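PDB 2ZCA: CRISPR-associated protein Cse2 from Thermus thermophilus, which probably acts as a subunit of the type I-E CRISPR surveillance complex, in adaptive immunity against viruses and plasmids. Local coordinates for residues A[9-14]-A[67-72]. Sequence-based numbering, arbitrary orientation.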
# COMPACT_ATOMS: atom_id res chain seq x y z
N ASP A 9 -12.94 0.62 -1.69
CA ASP A 9 -14.24 1.21 -1.98
C ASP A 9 -14.32 2.57 -1.29
O ASP A 9 -14.79 3.55 -1.87
CB ASP A 9 -15.36 0.30 -1.46
CG ASP A 9 -16.74 0.83 -1.81
OD1 ASP A 9 -17.08 0.86 -3.01
OD2 ASP A 9 -17.49 1.22 -0.89
N TRP A 10 -13.87 2.61 -0.04
CA TRP A 10 -13.88 3.85 0.74
C TRP A 10 -13.03 4.92 0.06
O TRP A 10 -13.47 6.07 -0.09
CB TRP A 10 -13.35 3.57 2.16
CG TRP A 10 -13.19 4.81 3.01
CD1 TRP A 10 -12.07 5.58 3.12
CD2 TRP A 10 -14.19 5.41 3.84
NE1 TRP A 10 -12.31 6.64 3.98
CE2 TRP A 10 -13.60 6.56 4.43
CE3 TRP A 10 -15.52 5.10 4.15
CZ2 TRP A 10 -14.31 7.39 5.31
CZ3 TRP A 10 -16.22 5.93 5.02
CH2 TRP A 10 -15.61 7.06 5.59
N LEU A 11 -11.82 4.56 -0.35
CA LEU A 11 -10.94 5.52 -1.01
C LEU A 11 -11.54 5.99 -2.33
O LEU A 11 -11.48 7.18 -2.65
CB LEU A 11 -9.56 4.89 -1.25
CG LEU A 11 -8.79 4.59 0.04
CD1 LEU A 11 -7.49 3.85 -0.29
CD2 LEU A 11 -8.48 5.90 0.76
N LYS A 12 -12.13 5.07 -3.09
CA LYS A 12 -12.75 5.43 -4.37
C LYS A 12 -13.93 6.38 -4.16
O LYS A 12 -14.16 7.29 -4.96
CB LYS A 12 -13.22 4.17 -5.11
CG LYS A 12 -12.09 3.42 -5.80
CD LYS A 12 -11.46 4.29 -6.88
CE LYS A 12 -10.23 3.65 -7.48
NZ LYS A 12 -9.62 4.54 -8.51
N ARG A 13 -14.67 6.17 -3.08
CA ARG A 13 -15.81 7.02 -2.77
C ARG A 13 -15.30 8.42 -2.43
O ARG A 13 -15.88 9.43 -2.86
CB ARG A 13 -16.59 6.45 -1.58
CG ARG A 13 -17.78 7.28 -1.16
CD ARG A 13 -18.51 6.64 0.01
NE ARG A 13 -19.68 7.42 0.42
CZ ARG A 13 -20.49 7.10 1.42
NH1 ARG A 13 -20.26 6.00 2.13
NH2 ARG A 13 -21.53 7.87 1.71
N LEU A 14 -14.21 8.48 -1.67
CA LEU A 14 -13.59 9.74 -1.27
C LEU A 14 -13.10 10.50 -2.50
O LEU A 14 -13.31 11.71 -2.62
CB LEU A 14 -12.39 9.49 -0.36
CG LEU A 14 -12.36 10.08 1.05
CD1 LEU A 14 -11.00 9.78 1.67
CD2 LEU A 14 -12.60 11.57 1.01
N ALA A 67 -1.96 6.58 1.66
CA ALA A 67 -0.90 7.46 1.19
C ALA A 67 -0.36 7.02 -0.16
O ALA A 67 -0.13 7.84 -1.05
CB ALA A 67 0.24 7.51 2.22
N LEU A 68 -0.15 5.72 -0.32
CA LEU A 68 0.37 5.19 -1.58
C LEU A 68 -0.67 5.31 -2.69
O LEU A 68 -0.34 5.50 -3.86
CB LEU A 68 0.82 3.74 -1.40
CG LEU A 68 1.98 3.62 -0.40
CD1 LEU A 68 2.26 2.16 -0.09
CD2 LEU A 68 3.23 4.29 -0.97
N TYR A 69 -1.94 5.19 -2.31
CA TYR A 69 -3.04 5.31 -3.26
C TYR A 69 -3.04 6.74 -3.81
O TYR A 69 -3.20 6.95 -5.01
CB TYR A 69 -4.36 4.98 -2.54
CG TYR A 69 -5.63 5.20 -3.33
CD1 TYR A 69 -6.26 6.45 -3.36
CD2 TYR A 69 -6.24 4.15 -4.00
CE1 TYR A 69 -7.48 6.64 -4.03
CE2 TYR A 69 -7.45 4.32 -4.67
CZ TYR A 69 -8.07 5.56 -4.68
OH TYR A 69 -9.27 5.72 -5.33
N ALA A 70 -2.85 7.71 -2.92
CA ALA A 70 -2.81 9.11 -3.33
C ALA A 70 -1.60 9.39 -4.22
O ALA A 70 -1.71 10.12 -5.21
CB ALA A 70 -2.78 10.00 -2.09
N LEU A 71 -0.46 8.80 -3.87
CA LEU A 71 0.76 8.98 -4.65
C LEU A 71 0.53 8.58 -6.11
O LEU A 71 1.04 9.22 -7.03
CB LEU A 71 1.90 8.14 -4.06
CG LEU A 71 3.23 8.12 -4.84
CD1 LEU A 71 3.85 9.51 -4.85
CD2 LEU A 71 4.18 7.11 -4.21
N LYS A 72 -0.25 7.52 -6.30
CA LYS A 72 -0.57 7.02 -7.63
C LYS A 72 -1.87 7.62 -8.15
O LYS A 72 -2.45 7.15 -9.14
CB LYS A 72 -0.67 5.49 -7.60
CG LYS A 72 0.68 4.78 -7.52
CD LYS A 72 1.40 4.84 -8.87
CE LYS A 72 2.78 4.18 -8.81
NZ LYS A 72 3.45 4.19 -10.14
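Two helices of the all-helical Cse2 fold meet through one tyrosine: Tyr-69, near the C-terminal end of helix 56-71, reaches over to Leu-11 and Lys-12 of helix 3-15. The backbones stay well apart, with 8.2 Å between the CA atoms of Leu-11 and Tyr-69. The phenol ring bridges the gap. Tyr-69 CG stands anti to the backbone N (chi1 174°), which extends the ring away from its own helix.

Leu-11 lies over one face of this ring. Its CB makes a CH-pi contact, 3.9 Å from the ring centroid and 15° off the ring normal. Leu-11 CB is closest to Tyr-69 CZ, at 3.8 Å. Further back along the ring, Leu-11 CD1 sits 3.8 Å from Tyr-69 CG. The two side chains thus run alongside each other in opposite directions: Leu-11 CB meets the ring near CZ, while CD1 meets it near CG.

This is helix-to-helix packing in a fold without strands, and helix 20-29 joins it: Phe-27 touches Leu-11, and Trp-20 touches Tyr-69. Lys-12 comes to the ring at its edge, near the ring plane. A bend at chi2 (-63°) carries the Lys-12 chain across the phenol end. Lys-12 CD is 3.0 Å and Lys-12 CE 3.1 Å from Tyr-69 OH, a tight approach. Lys-12 NZ is 3.4 Å from Tyr-69 OH, but the angle is too poor for a hydrogen bond. The ammonium instead bonds to the carbonyl O of Gly-74, just beyond helix 56-71, while the tyrosine hydroxyl has a weak hydrogen bond with Gln-15 OE1.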